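Local coordinates for probable outer membrane protein (Pseudomonas aeruginosa, PDB 3DWO) that probably carries long-chain fatty acids or other hydrophobic compounds across the outer membrane, as a channel of the FadL family, at residues Q167-F172 / I236-K241; D283-A288 / T309-F314; M274-S279 / K320-T325; D55-G60 / G88-F93. One frame throughout, in Å; residues are numbered along the deposited sequence.

The four contacts belong to the antiparallel barrel wall and the loops joined to it. Interaction 4 closes first along the chain, then interaction 1; interaction 2 is nested within the loop that interaction 3 closes. Interactions 1 and 2 have centres about 14 Å apart and touch directly: Arg237 NH2 forms a salt bridge with Asp283 OD2, and Asn238 N probably bonds to Asp283 OD1. Interaction 3, centred about 16 Å from interaction 1, meets it where Ser279 packs on Lys239 and Leu240. Strand 226-248 thus connects three of the sites. Interaction 4 stands apart, centred 26 to 30 Å from the others, at the first strand, 44-63. Together they tie the barrel wall to its loops.

Interaction 1. Residues Q167-F172 / I236-K241; sequences QRTSGF and IRNKLK
This is a buried, polar side-chain contact between two strands of the barrel that are not immediate neighbours, 158-177 and 226-248, at a place where the second is interrupted. The backbones are well separated: the CA atoms of Thr169 and Leu240 lie 7.6 Å apart, so side chains span the gap. Asn238, in the irregular part of its strand, does most of this. Its CG is anti to the backbone N (chi1 -168°), which brings the amide up to Gln167 and Thr169. Asn238 ND2 gives Thr169 OG1 a weak hydrogen bond of 3.1 Å, bent to 135° at the hydrogen. Thr169 OG1 sits too close to Gln167 OE1 in the model, so its exact place is less certain. Further partners hold these groups: Thr143 OG1 for the threonine hydroxyl, Asn209 ND2 for Asn238 OD1, and Leu282 O for Asn238 ND2. The amide of Gln167 crosses that of Asn238 with the planes 71° apart; Gln167 NE2 stays 3.6 Å from Asn238 OD1, a packing distance. Beside these polar groups, Thr169 CG2 meets Leu240 CD1 at 4.3 Å, and Leu240 also touches a bound C8E detergent molecule. Strand 201-220 lies between the two partners in the barrel wall, pairing by backbone with Gln167, Thr169 and Gly171, while strand 138-153 flanks 158-177 on its other edge and the 282-284 loop packs on Gln167, Ile236 and Leu240.

Interaction 2. Residues D283-A288 / T309-F314; sequences DIPAYA and TEWSSF
Thr309 opens the contact as the antiparallel, non-hydrogen-bonded partner of Tyr287; its OG1 rests 3.7 Å from Tyr287 CB. Tyr287 CG takes the crowded position between backbone N and carbonyl carbon (chi1 62°), and the ring leads off to stack on His233. An inverse gamma turn is centred on Glu310. Glu310 N donates to Ala286 O at 2.8 Å, 157° at the hydrogen and in the carbonyl plane, a firm, fairly straight bond. The extended glutamate chain runs on past Ala286, with OE1 3.8 Å from Ala286 CB, and a water joins Ala286 N to Glu310 O. Trp311 starts a 3-10 turn, and Pro285 CG lies over one face of its six-membered ring, 3.9 Å from the centroid and 7° off the normal, a CH-pi contact. Ser313 OG then meets that same water as well as a second one, which it shares with Asp283 O, so two waters link the segments through Ser313 OG. Phe314 N closes the turn on Trp311 O. Around the pair, strand 226-248 packs on Ala286 and Ser313, strand 336-346 on Thr309 and Trp311, and Met4 of the N-terminal region on Pro285 and Trp311.

Interaction 3. Residues M274-S279 / K320-T325; sequences MGASAS and KSHGNT. With SO4 (sulfate ion), chain B.
Two reciprocal backbone bonds form the heart of this contact and define a single antiparallel bridge, a hydrogen-bonded pair between Ser279 and Lys320. Lys320 N donates to Ser279 O at 2.9 Å in the carbonyl plane, while Ser279 N returns a bond of equal length to Lys320 O, approaching from above that carbonyl's plane. The same Lys320 O also receives a CA-H...O contact from Ala278 CA at 3.2 Å. Next to this bridge, a side chain takes over from the backbone: Ser321 OG, anti to its own N, donates to Ser277 O at 3.0 Å, nearly along the C=O axis. Beyond this, His322 swings its ring back to the strand at an oblique tilt, bringing NE2 within 3.4 Å of Ser277 OG. Waters bridge the outer side: one joins Ser277 OG and His322 N, another Ser279 OG and Gly323 N.

What presents these groups is a beta hairpin with a two-residue loop, joining strands 316-321 and 324-330. Its type I' turn, with positive phi at His322 and Gly323, is closed by Ser321 N to Asn324 O at 2.7 Å and by the reverse bond. Strand 275-281 is itself paired with strand 226-248 through Ala276 and Ala278. Further out, the extended Lys320 chain reaches a sulfate, probably from the crystallisation liquor, through a weak NZ-O4 bond of 3.2 Å. The hairpin is therefore docked mainly by backbone N-H...O bonds, a serine hydroxyl and water, with little apolar burial, while Lys320 and Arg281, which share the sulfate, probably make the surface beside it locally positive.

Interaction 4. Residues D55-G60 / G88-F93; sequences DIKYNG and GGQAGF
The tight part of this contact is centred on one side-chain oxygen. Gln90, with CG anti to the backbone N and the chain bent at chi2 (59°), folds back so that its OE1 accepts two backbone N-H groups. Ile56 N reaches it at 2.9 Å, in the amide plane, on a lone pair and nearly straight at 168°; Gly92 N, from its own segment, comes in at 2.7 Å from above that plane. A third bond, Ala91 N to Ile56 O at 3.0 Å, completes the grip on Ile56, so a glutamine amide oxygen and a main-chain N-H together serve the strand edge much as a regular partner strand would. Gly92, having no side chain, lets its CA approach Asp55 CA to 4.4 Å. On the buried side Ile56 CB meets Ala91 CB at 4.2 Å, and Trp126 touches both residues. Gln90 NE2 also comes close, 2.7 Å from Asp55 OD1, but the angle is poor and the pair is not a hydrogen bond; the carboxylate has a salt-bridge partner in Lys431, on the neighbouring strand 423-441.

The other side is looser and wetter. The extended Lys57 chain crosses the exposed amide at about a right angle. Toward Tyr58 the backbones part, and one water takes over, accepting from Tyr58 N and donating to Gly89 O at 2.6 Å.

This is a loop docked along the edge of a barrel strand: the connection that leads into strand 93-105 lies along strand 44-63, strands 44-63 and 93-105 being antiparallel neighbours in the FadL-family barrel.

Interaction 1. Residues Q167-F172 / I236-K241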
loop_
_atom_site.group_PDB
_atom_site.type_symbol
_atom_site.label_atom_id
_atom_site.label_comp_id
_atom_site.label_asym_id
_atom_site.label_seq_id
_atom_site.Cartn_x
_atom_site.Cartn_y
_atom_site.Cartn_z
ATOM N N GLN A 167 -10.016 -8.183 -8.122
ATOM C CA GLN A 167 -9.600 -7.007 -7.395
ATOM C C GLN A 167 -10.266 -5.681 -7.766
ATOM O O GLN A 167 -10.531 -5.390 -8.931
ATOM C CB GLN A 167 -8.075 -6.925 -7.547
ATOM C CG GLN A 167 -7.447 -5.650 -7.137
ATOM C CD GLN A 167 -7.724 -4.539 -8.099
ATOM O OE1 GLN A 167 -7.956 -3.415 -7.683
ATOM N NE2 GLN A 167 -7.693 -4.837 -9.398
ATOM N N ARG A 168 -10.527 -4.874 -6.748
ATOM C CA ARG A 168 -11.117 -3.560 -6.941
ATOM C C ARG A 168 -10.228 -2.529 -6.247
ATOM O O ARG A 168 -10.002 -2.598 -5.042
ATOM C CB ARG A 168 -12.529 -3.515 -6.357
ATOM C CG ARG A 168 -13.095 -2.110 -6.226
ATOM C CD ARG A 168 -13.311 -1.447 -7.568
ATOM N NE ARG A 168 -13.665 -0.039 -7.415
ATOM C CZ ARG A 168 -14.662 0.405 -6.654
ATOM N NH1 ARG A 168 -15.409 -0.453 -5.971
ATOM N NH2 ARG A 168 -14.906 1.709 -6.565
ATOM N N THR A 169 -9.712 -1.581 -7.021
ATOM C CA THR A 169 -8.852 -0.535 -6.479
ATOM C C THR A 169 -9.469 0.840 -6.658
ATOM O O THR A 169 -9.989 1.155 -7.722
ATOM C CB THR A 169 -7.481 -0.488 -7.195
ATOM O OG1 THR A 169 -6.753 -1.691 -6.938
ATOM C CG2 THR A 169 -6.668 0.699 -6.700
ATOM N N SER A 170 -9.408 1.657 -5.615
ATOM C CA SER A 170 -9.905 3.023 -5.703
ATOM C C SER A 170 -8.708 3.879 -5.323
ATOM O O SER A 170 -7.948 3.522 -4.427
ATOM C CB SER A 170 -11.051 3.268 -4.722
ATOM O OG SER A 170 -10.558 3.408 -3.409
ATOM N N GLY A 171 -8.526 4.992 -6.017
ATOM C CA GLY A 171 -7.400 5.852 -5.726
ATOM C C GLY A 171 -7.760 7.317 -5.827
ATOM O O GLY A 171 -8.611 7.710 -6.627
ATOM N N PHE A 172 -7.116 8.126 -4.996
ATOM C CA PHE A 172 -7.351 9.557 -4.997
ATOM C C PHE A 172 -6.050 10.313 -4.734
ATOM O O PHE A 172 -5.257 9.928 -3.872
ATOM C CB PHE A 172 -8.366 9.946 -3.923
ATOM C CG PHE A 172 -8.664 11.420 -3.899
ATOM C CD1 PHE A 172 -9.626 11.962 -4.754
ATOM C CD2 PHE A 172 -7.933 12.277 -3.080
ATOM C CE1 PHE A 172 -9.851 13.339 -4.797
ATOM C CE2 PHE A 172 -8.149 13.652 -3.114
ATOM C CZ PHE A 172 -9.108 14.185 -3.973
ATOM N N ILE A 236 -0.782 -7.675 -11.175
ATOM C CA ILE A 236 -2.152 -7.487 -11.616
ATOM C C ILE A 236 -2.271 -6.185 -12.407
ATOM O O ILE A 236 -2.128 -5.090 -11.843
ATOM C CB ILE A 236 -3.129 -7.446 -10.410
ATOM C CG1 ILE A 236 -2.969 -8.714 -9.563
ATOM C CG2 ILE A 236 -4.565 -7.323 -10.903
ATOM C CD1 ILE A 236 -3.912 -8.782 -8.365
ATOM N N ARG A 237 -2.503 -6.314 -13.714
ATOM C CA ARG A 237 -2.664 -5.158 -14.586
ATOM C C ARG A 237 -3.838 -4.380 -14.012
ATOM O O ARG A 237 -4.920 -4.932 -13.795
ATOM C CB ARG A 237 -2.956 -5.609 -16.014
ATOM C CG ARG A 237 -1.821 -6.402 -16.635
ATOM C CD ARG A 237 -1.172 -5.641 -17.779
ATOM N NE ARG A 237 -0.256 -4.598 -17.326
ATOM C CZ ARG A 237 0.127 -3.570 -18.077
ATOM N NH1 ARG A 237 -0.334 -3.444 -19.318
ATOM N NH2 ARG A 237 0.977 -2.670 -17.593
ATOM N N ASN A 238 -3.628 -3.089 -13.787
ATOM C CA ASN A 238 -4.647 -2.285 -13.141
ATOM C C ASN A 238 -4.651 -0.828 -13.625
ATOM O O ASN A 238 -3.943 0.025 -13.085
ATOM C CB ASN A 238 -4.381 -2.388 -11.631
ATOM C CG ASN A 238 -5.501 -1.841 -10.781
ATOM O OD1 ASN A 238 -6.673 -1.856 -11.167
ATOM N ND2 ASN A 238 -5.145 -1.373 -9.593
ATOM N N LYS A 239 -5.449 -0.559 -14.654
ATOM C CA LYS A 239 -5.565 0.782 -15.208
ATOM C C LYS A 239 -6.748 1.478 -14.550
ATOM O O LYS A 239 -7.904 1.162 -14.839
ATOM C CB LYS A 239 -5.781 0.714 -16.720
ATOM C CG LYS A 239 -5.974 2.063 -17.395
ATOM C CD LYS A 239 -6.037 1.880 -18.908
ATOM C CE LYS A 239 -6.263 3.192 -19.637
ATOM N NZ LYS A 239 -6.307 2.970 -21.115
ATOM N N LEU A 240 -6.452 2.416 -13.657
ATOM C CA LEU A 240 -7.486 3.155 -12.947
ATOM C C LEU A 240 -8.135 4.179 -13.873
ATOM O O LEU A 240 -7.459 4.846 -14.662
ATOM C CB LEU A 240 -6.879 3.853 -11.722
ATOM C CG LEU A 240 -6.570 3.013 -10.472
ATOM C CD1 LEU A 240 -6.024 1.649 -10.840
ATOM C CD2 LEU A 240 -5.577 3.772 -9.602
ATOM N N LYS A 241 -9.454 4.294 -13.774
ATOM C CA LYS A 241 -10.197 5.220 -14.605
ATOM C C LYS A 241 -11.139 6.048 -13.753
ATOM O O LYS A 241 -11.682 5.563 -12.761
ATOM C CB LYS A 241 -10.988 4.450 -15.666
ATOM C CG LYS A 241 -10.114 3.527 -16.507
ATOM C CD LYS A 241 -10.940 2.719 -17.484
ATOM C CE LYS A 241 -10.191 1.468 -17.910
ATOM N NZ LYS A 241 -9.879 0.574 -16.747
#

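Interaction 2. Residues D283-A288 / T309-F314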
loop_
_atom_site.group_PDB
_atom_site.type_symbol
_atom_site.label_atom_id
_atom_site.label_comp_id
_atom_site.label_asym_id
_atom_site.label_seq_id
_atom_site.Cartn_x
_atom_site.Cartn_y
_atom_site.Cartn_z
ATOM N N ASP A 283 -0.486 -0.883 -11.550
ATOM C CA ASP A 283 -0.450 -2.339 -11.460
ATOM C C ASP A 283 -0.024 -2.814 -10.077
ATOM O O ASP A 283 0.901 -2.261 -9.476
ATOM C CB ASP A 283 0.514 -2.928 -12.497
ATOM C CG ASP A 283 0.091 -2.646 -13.931
ATOM O OD1 ASP A 283 -1.086 -2.286 -14.169
ATOM O OD2 ASP A 283 0.945 -2.804 -14.830
ATOM N N ILE A 284 -0.705 -3.835 -9.572
ATOM C CA ILE A 284 -0.354 -4.395 -8.277
ATOM C C ILE A 284 0.867 -5.268 -8.554
ATOM O O ILE A 284 0.794 -6.233 -9.314
ATOM C CB ILE A 284 -1.509 -5.239 -7.712
ATOM C CG1 ILE A 284 -2.773 -4.377 -7.637
ATOM C CG2 ILE A 284 -1.153 -5.759 -6.322
ATOM C CD1 ILE A 284 -3.996 -5.109 -7.121
ATOM N N PRO A 285 2.011 -4.937 -7.942
ATOM C CA PRO A 285 3.254 -5.686 -8.136
ATOM C C PRO A 285 3.223 -7.180 -7.837
ATOM O O PRO A 285 2.531 -7.639 -6.932
ATOM C CB PRO A 285 4.252 -4.935 -7.255
ATOM C CG PRO A 285 3.391 -4.407 -6.160
ATOM C CD PRO A 285 2.176 -3.916 -6.892
ATOM N N ALA A 286 3.986 -7.928 -8.626
ATOM C CA ALA A 286 4.102 -9.367 -8.464
ATOM C C ALA A 286 5.038 -9.607 -7.293
ATOM O O ALA A 286 5.877 -8.765 -6.981
ATOM C CB ALA A 286 4.692 -9.993 -9.729
ATOM N N TYR A 287 4.880 -10.743 -6.627
ATOM C CA TYR A 287 5.762 -11.073 -5.526
ATOM C C TYR A 287 5.787 -12.572 -5.294
ATOM O O TYR A 287 4.855 -13.282 -5.661
ATOM C CB TYR A 287 5.351 -10.345 -4.241
ATOM C CG TYR A 287 3.978 -10.684 -3.710
ATOM C CD1 TYR A 287 2.848 -9.996 -4.152
ATOM C CD2 TYR A 287 3.817 -11.659 -2.727
ATOM C CE1 TYR A 287 1.592 -10.262 -3.621
ATOM C CE2 TYR A 287 2.566 -11.937 -2.189
ATOM C CZ TYR A 287 1.456 -11.232 -2.638
ATOM O OH TYR A 287 0.217 -11.480 -2.088
ATOM N N ALA A 288 6.872 -13.042 -4.693
ATOM C CA ALA A 288 7.051 -14.456 -4.405
ATOM C C ALA A 288 7.549 -14.590 -2.978
ATOM O O ALA A 288 8.336 -13.769 -2.511
ATOM C CB ALA A 288 8.066 -15.062 -5.375
ATOM N N THR A 309 9.395 -8.816 -3.488
ATOM C CA THR A 309 8.337 -8.107 -4.190
ATOM C C THR A 309 8.916 -7.361 -5.381
ATOM O O THR A 309 9.871 -6.593 -5.238
ATOM C CB THR A 309 7.629 -7.132 -3.248
ATOM O OG1 THR A 309 7.160 -7.857 -2.107
ATOM C CG2 THR A 309 6.437 -6.480 -3.941
ATOM N N GLU A 310 8.342 -7.598 -6.557
ATOM C CA GLU A 310 8.815 -6.964 -7.781
ATOM C C GLU A 310 8.245 -5.555 -7.942
ATOM O O GLU A 310 7.531 -5.255 -8.899
ATOM C CB GLU A 310 8.451 -7.838 -8.988
ATOM C CG GLU A 310 9.128 -7.415 -10.284
ATOM C CD GLU A 310 8.940 -8.431 -11.403
ATOM O OE1 GLU A 310 7.802 -8.913 -11.601
ATOM O OE2 GLU A 310 9.935 -8.736 -12.092
ATOM N N TRP A 311 8.567 -4.698 -6.985
ATOM C CA TRP A 311 8.102 -3.321 -6.988
ATOM C C TRP A 311 8.679 -2.539 -8.157
ATOM O O TRP A 311 8.246 -1.425 -8.440
ATOM C CB TRP A 311 8.504 -2.627 -5.683
ATOM C CG TRP A 311 7.469 -2.661 -4.611
ATOM C CD1 TRP A 311 7.562 -3.283 -3.398
ATOM C CD2 TRP A 311 6.212 -1.970 -4.613
ATOM N NE1 TRP A 311 6.441 -3.015 -2.639
ATOM C CE2 TRP A 311 5.599 -2.212 -3.361
ATOM C CE3 TRP A 311 5.546 -1.169 -5.551
ATOM C CZ2 TRP A 311 4.352 -1.677 -3.021
ATOM C CZ3 TRP A 311 4.303 -0.635 -5.215
ATOM C CH2 TRP A 311 3.720 -0.893 -3.956
ATOM N N SER A 312 9.658 -3.125 -8.832
ATOM C CA SER A 312 10.300 -2.466 -9.954
ATOM C C SER A 312 9.333 -2.129 -11.088
ATOM O O SER A 312 9.652 -1.314 -11.960
ATOM C CB SER A 312 11.431 -3.339 -10.490
ATOM O OG SER A 312 12.216 -2.595 -11.399
ATOM N N SER A 313 8.155 -2.754 -11.089
ATOM C CA SER A 313 7.177 -2.475 -12.127
ATOM C C SER A 313 6.599 -1.070 -11.939
ATOM O O SER A 313 6.068 -0.484 -12.880
ATOM C CB SER A 313 6.053 -3.522 -12.119
ATOM O OG SER A 313 5.249 -3.424 -10.958
ATOM N N PHE A 314 6.698 -0.525 -10.729
ATOM C CA PHE A 314 6.195 0.824 -10.487
ATOM C C PHE A 314 7.289 1.821 -10.866
ATOM O O PHE A 314 8.033 2.311 -10.015
ATOM C CB PHE A 314 5.802 1.018 -9.020
ATOM C CG PHE A 314 5.100 2.322 -8.759
ATOM C CD1 PHE A 314 3.897 2.615 -9.404
ATOM C CD2 PHE A 314 5.643 3.262 -7.888
ATOM C CE1 PHE A 314 3.245 3.825 -9.186
ATOM C CE2 PHE A 314 4.997 4.483 -7.660
ATOM C CZ PHE A 314 3.798 4.765 -8.308
HETATM O O HOH W 1 3.355 -1.394 -10.606
HETATM O O HOH W 2 5.765 -6.439 -10.601
#

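Interaction 3. Residues M274-S279 / K320-T325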
loop_
_atom_site.group_PDB
_atom_site.type_symbol
_atom_site.label_atom_id
_atom_site.label_comp_id
_atom_site.label_asym_id
_atom_site.label_seq_id
_atom_site.Cartn_x
_atom_site.Cartn_y
_atom_site.Cartn_z
ATOM N N MET A 274 -10.499 22.453 -16.903
ATOM C CA MET A 274 -10.896 22.615 -15.511
ATOM C C MET A 274 -11.371 21.283 -14.947
ATOM O O MET A 274 -11.465 21.111 -13.734
ATOM C CB MET A 274 -11.997 23.680 -15.375
ATOM C CG MET A 274 -11.503 25.107 -15.591
ATOM S SD MET A 274 -10.069 25.528 -14.542
ATOM C CE MET A 274 -10.882 25.837 -12.973
ATOM N N GLY A 275 -11.651 20.344 -15.842
ATOM C CA GLY A 275 -12.108 19.024 -15.448
ATOM C C GLY A 275 -12.266 18.136 -16.672
ATOM O O GLY A 275 -12.618 18.621 -17.739
ATOM N N ALA A 276 -12.002 16.842 -16.529
ATOM C CA ALA A 276 -12.126 15.919 -17.650
ATOM C C ALA A 276 -11.985 14.489 -17.154
ATOM O O ALA A 276 -11.632 14.263 -16.002
ATOM C CB ALA A 276 -11.049 16.217 -18.699
ATOM N N SER A 277 -12.271 13.524 -18.019
ATOM C CA SER A 277 -12.144 12.120 -17.642
ATOM C C SER A 277 -10.641 11.846 -17.549
ATOM O O SER A 277 -9.840 12.624 -18.070
ATOM C CB SER A 277 -12.799 11.230 -18.700
ATOM O OG SER A 277 -12.193 11.430 -19.960
ATOM N N ALA A 278 -10.251 10.754 -16.894
ATOM C CA ALA A 278 -8.830 10.469 -16.732
ATOM C C ALA A 278 -8.525 9.014 -16.416
ATOM O O ALA A 278 -9.411 8.243 -16.060
ATOM C CB ALA A 278 -8.273 11.350 -15.619
ATOM N N SER A 279 -7.253 8.653 -16.532
ATOM C CA SER A 279 -6.809 7.297 -16.222
ATOM C C SER A 279 -5.379 7.342 -15.690
ATOM O O SER A 279 -4.675 8.340 -15.854
ATOM C CB SER A 279 -6.864 6.403 -17.467
ATOM O OG SER A 279 -5.885 6.791 -18.412
ATOM N N LYS A 320 -3.297 10.449 -17.364
ATOM C CA LYS A 320 -3.648 10.604 -18.761
ATOM C C LYS A 320 -5.091 11.068 -18.846
ATOM O O LYS A 320 -5.882 10.857 -17.925
ATOM C CB LYS A 320 -3.472 9.282 -19.515
ATOM C CG LYS A 320 -2.021 8.835 -19.660
ATOM C CD LYS A 320 -1.915 7.602 -20.555
ATOM C CE LYS A 320 -0.473 7.144 -20.698
ATOM N NZ LYS A 320 -0.347 5.909 -21.528
ATOM N N SER A 321 -5.417 11.724 -19.950
ATOM C CA SER A 321 -6.760 12.218 -20.198
ATOM C C SER A 321 -7.000 12.028 -21.689
ATOM O O SER A 321 -6.267 12.581 -22.509
ATOM C CB SER A 321 -6.853 13.694 -19.829
ATOM O OG SER A 321 -8.175 14.173 -19.988
ATOM N N HIS A 322 -8.003 11.227 -22.034
ATOM C CA HIS A 322 -8.326 10.945 -23.431
ATOM C C HIS A 322 -7.119 10.321 -24.133
ATOM O O HIS A 322 -6.791 10.679 -25.267
ATOM C CB HIS A 322 -8.741 12.231 -24.153
ATOM C CG HIS A 322 -9.910 12.919 -23.526
ATOM N ND1 HIS A 322 -9.826 14.180 -22.980
ATOM C CD2 HIS A 322 -11.185 12.507 -23.329
ATOM C CE1 HIS A 322 -10.999 14.517 -22.471
ATOM N NE2 HIS A 322 -11.841 13.519 -22.670
ATOM N N GLY A 323 -6.458 9.395 -23.439
ATOM C CA GLY A 323 -5.299 8.722 -23.999
ATOM C C GLY A 323 -4.013 9.530 -24.011
ATOM O O GLY A 323 -2.949 8.979 -24.280
ATOM N N ASN A 324 -4.096 10.828 -23.725
ATOM C CA ASN A 324 -2.915 11.684 -23.728
ATOM C C ASN A 324 -2.420 12.003 -22.329
ATOM O O ASN A 324 -3.209 12.186 -21.393
ATOM C CB ASN A 324 -3.204 12.988 -24.481
ATOM C CG ASN A 324 -3.091 12.827 -25.991
ATOM O OD1 ASN A 324 -3.029 11.707 -26.508
ATOM N ND2 ASN A 324 -3.064 13.945 -26.705
ATOM N N THR A 325 -1.101 12.080 -22.197
ATOM C CA THR A 325 -0.477 12.373 -20.912
ATOM C C THR A 325 -0.672 13.810 -20.449
ATOM O O THR A 325 -0.459 14.756 -21.203
ATOM C CB THR A 325 1.042 12.064 -20.958
ATOM O OG1 THR A 325 1.230 10.643 -21.018
ATOM C CG2 THR A 325 1.757 12.613 -19.719
HETATM S S SO4 B . -1.707 2.769 -20.589
HETATM O O1 SO4 B . -1.238 2.663 -21.984
HETATM O O2 SO4 B . -0.543 2.958 -19.701
HETATM O O3 SO4 B . -2.416 1.526 -20.232
HETATM O O4 SO4 B . -2.617 3.922 -20.446
HETATM O O HOH W 3 -9.715 9.630 -20.121
HETATM O O HOH W 4 -13.955 14.831 -20.422
HETATM O O HOH W 5 -7.025 8.039 -20.692
#

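Interaction 4. Residues D55-G60 / G88-F93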
loop_
_atom_site.group_PDB
_atom_site.type_symbol
_atom_site.label_atom_id
_atom_site.label_comp_id
_atom_site.label_asym_id
_atom_site.label_seq_id
_atom_site.Cartn_x
_atom_site.Cartn_y
_atom_site.Cartn_z
ATOM N N ASP A 55 1.343 7.026 11.942
ATOM C CA ASP A 55 1.742 8.392 12.242
ATOM C C ASP A 55 2.720 8.860 11.173
ATOM O O ASP A 55 3.716 8.187 10.911
ATOM C CB ASP A 55 2.429 8.428 13.602
ATOM C CG ASP A 55 2.480 9.814 14.189
ATOM O OD1 ASP A 55 1.452 10.255 14.747
ATOM O OD2 ASP A 55 3.540 10.464 14.091
ATOM N N ILE A 56 2.449 10.012 10.568
ATOM C CA ILE A 56 3.323 10.553 9.525
ATOM C C ILE A 56 3.574 12.044 9.727
ATOM O O ILE A 56 2.630 12.822 9.892
ATOM C CB ILE A 56 2.701 10.390 8.114
ATOM C CG1 ILE A 56 2.382 8.926 7.835
ATOM C CG2 ILE A 56 3.662 10.931 7.067
ATOM C CD1 ILE A 56 1.520 8.716 6.587
ATOM N N LYS A 57 4.841 12.439 9.699
ATOM C CA LYS A 57 5.205 13.837 9.873
ATOM C C LYS A 57 6.397 14.250 9.011
ATOM O O LYS A 57 7.221 13.425 8.620
ATOM C CB LYS A 57 5.542 14.126 11.336
ATOM C CG LYS A 57 4.368 14.070 12.290
ATOM C CD LYS A 57 4.852 14.387 13.695
ATOM C CE LYS A 57 3.768 14.160 14.744
ATOM N NZ LYS A 57 4.328 14.340 16.118
ATOM N N TYR A 58 6.481 15.548 8.744
ATOM C CA TYR A 58 7.552 16.115 7.948
ATOM C C TYR A 58 8.223 17.210 8.746
ATOM O O TYR A 58 7.573 17.935 9.493
ATOM C CB TYR A 58 6.995 16.715 6.659
ATOM C CG TYR A 58 8.026 17.385 5.771
ATOM C CD1 TYR A 58 8.215 18.772 5.792
ATOM C CD2 TYR A 58 8.797 16.633 4.885
ATOM C CE1 TYR A 58 9.150 19.393 4.937
ATOM C CE2 TYR A 58 9.731 17.241 4.037
ATOM C CZ TYR A 58 9.901 18.614 4.065
ATOM O OH TYR A 58 10.822 19.187 3.209
ATOM N N ASN A 59 9.532 17.321 8.582
ATOM C CA ASN A 59 10.302 18.352 9.249
ATOM C C ASN A 59 11.311 18.775 8.184
ATOM O O ASN A 59 12.102 17.960 7.720
ATOM C CB ASN A 59 11.018 17.781 10.477
ATOM C CG ASN A 59 11.313 18.839 11.522
ATOM O OD1 ASN A 59 10.425 19.254 12.275
ATOM N ND2 ASN A 59 12.561 19.295 11.566
ATOM N N GLY A 60 11.274 20.038 7.783
ATOM C CA GLY A 60 12.196 20.483 6.762
ATOM C C GLY A 60 11.763 21.730 6.020
ATOM O O GLY A 60 10.918 22.493 6.487
ATOM N N GLY A 88 2.759 20.852 7.437
ATOM C CA GLY A 88 1.903 19.769 6.999
ATOM C C GLY A 88 1.085 19.127 8.100
ATOM O O GLY A 88 0.055 18.522 7.825
ATOM N N GLY A 89 1.534 19.259 9.344
ATOM C CA GLY A 89 0.809 18.675 10.461
ATOM C C GLY A 89 0.931 17.163 10.469
ATOM O O GLY A 89 1.835 16.598 9.849
ATOM N N GLN A 90 0.019 16.507 11.176
ATOM C CA GLN A 90 -0.012 15.048 11.263
ATOM C C GLN A 90 -0.784 14.513 10.036
ATOM O O GLN A 90 -2.001 14.684 9.926
ATOM C CB GLN A 90 -0.702 14.644 12.571
ATOM C CG GLN A 90 -1.100 13.177 12.657
ATOM C CD GLN A 90 0.080 12.246 12.516
ATOM O OE1 GLN A 90 0.066 11.337 11.694
ATOM N NE2 GLN A 90 1.113 12.469 13.323
ATOM N N ALA A 91 -0.067 13.873 9.118
ATOM C CA ALA A 91 -0.661 13.356 7.888
ATOM C C ALA A 91 -1.082 11.889 7.958
ATOM O O ALA A 91 -1.553 11.322 6.965
ATOM C CB ALA A 91 0.321 13.563 6.726
ATOM N N GLY A 92 -0.914 11.286 9.133
ATOM C CA GLY A 92 -1.271 9.893 9.334
ATOM C C GLY A 92 -2.765 9.628 9.416
ATOM O O GLY A 92 -3.585 10.531 9.222
ATOM N N PHE A 93 -3.116 8.384 9.730
ATOM C CA PHE A 93 -4.511 7.975 9.823
ATOM C C PHE A 93 -4.693 6.767 10.730
ATOM O O PHE A 93 -3.740 6.216 11.277
ATOM C CB PHE A 93 -5.024 7.578 8.440
ATOM C CG PHE A 93 -4.217 6.474 7.802
ATOM C CD1 PHE A 93 -3.017 6.757 7.149
ATOM C CD2 PHE A 93 -4.622 5.147 7.906
ATOM C CE1 PHE A 93 -2.230 5.731 6.609
ATOM C CE2 PHE A 93 -3.846 4.115 7.372
ATOM C CZ PHE A 93 -2.646 4.410 6.723
HETATM O O HOH W 6 4.292 17.460 9.400
#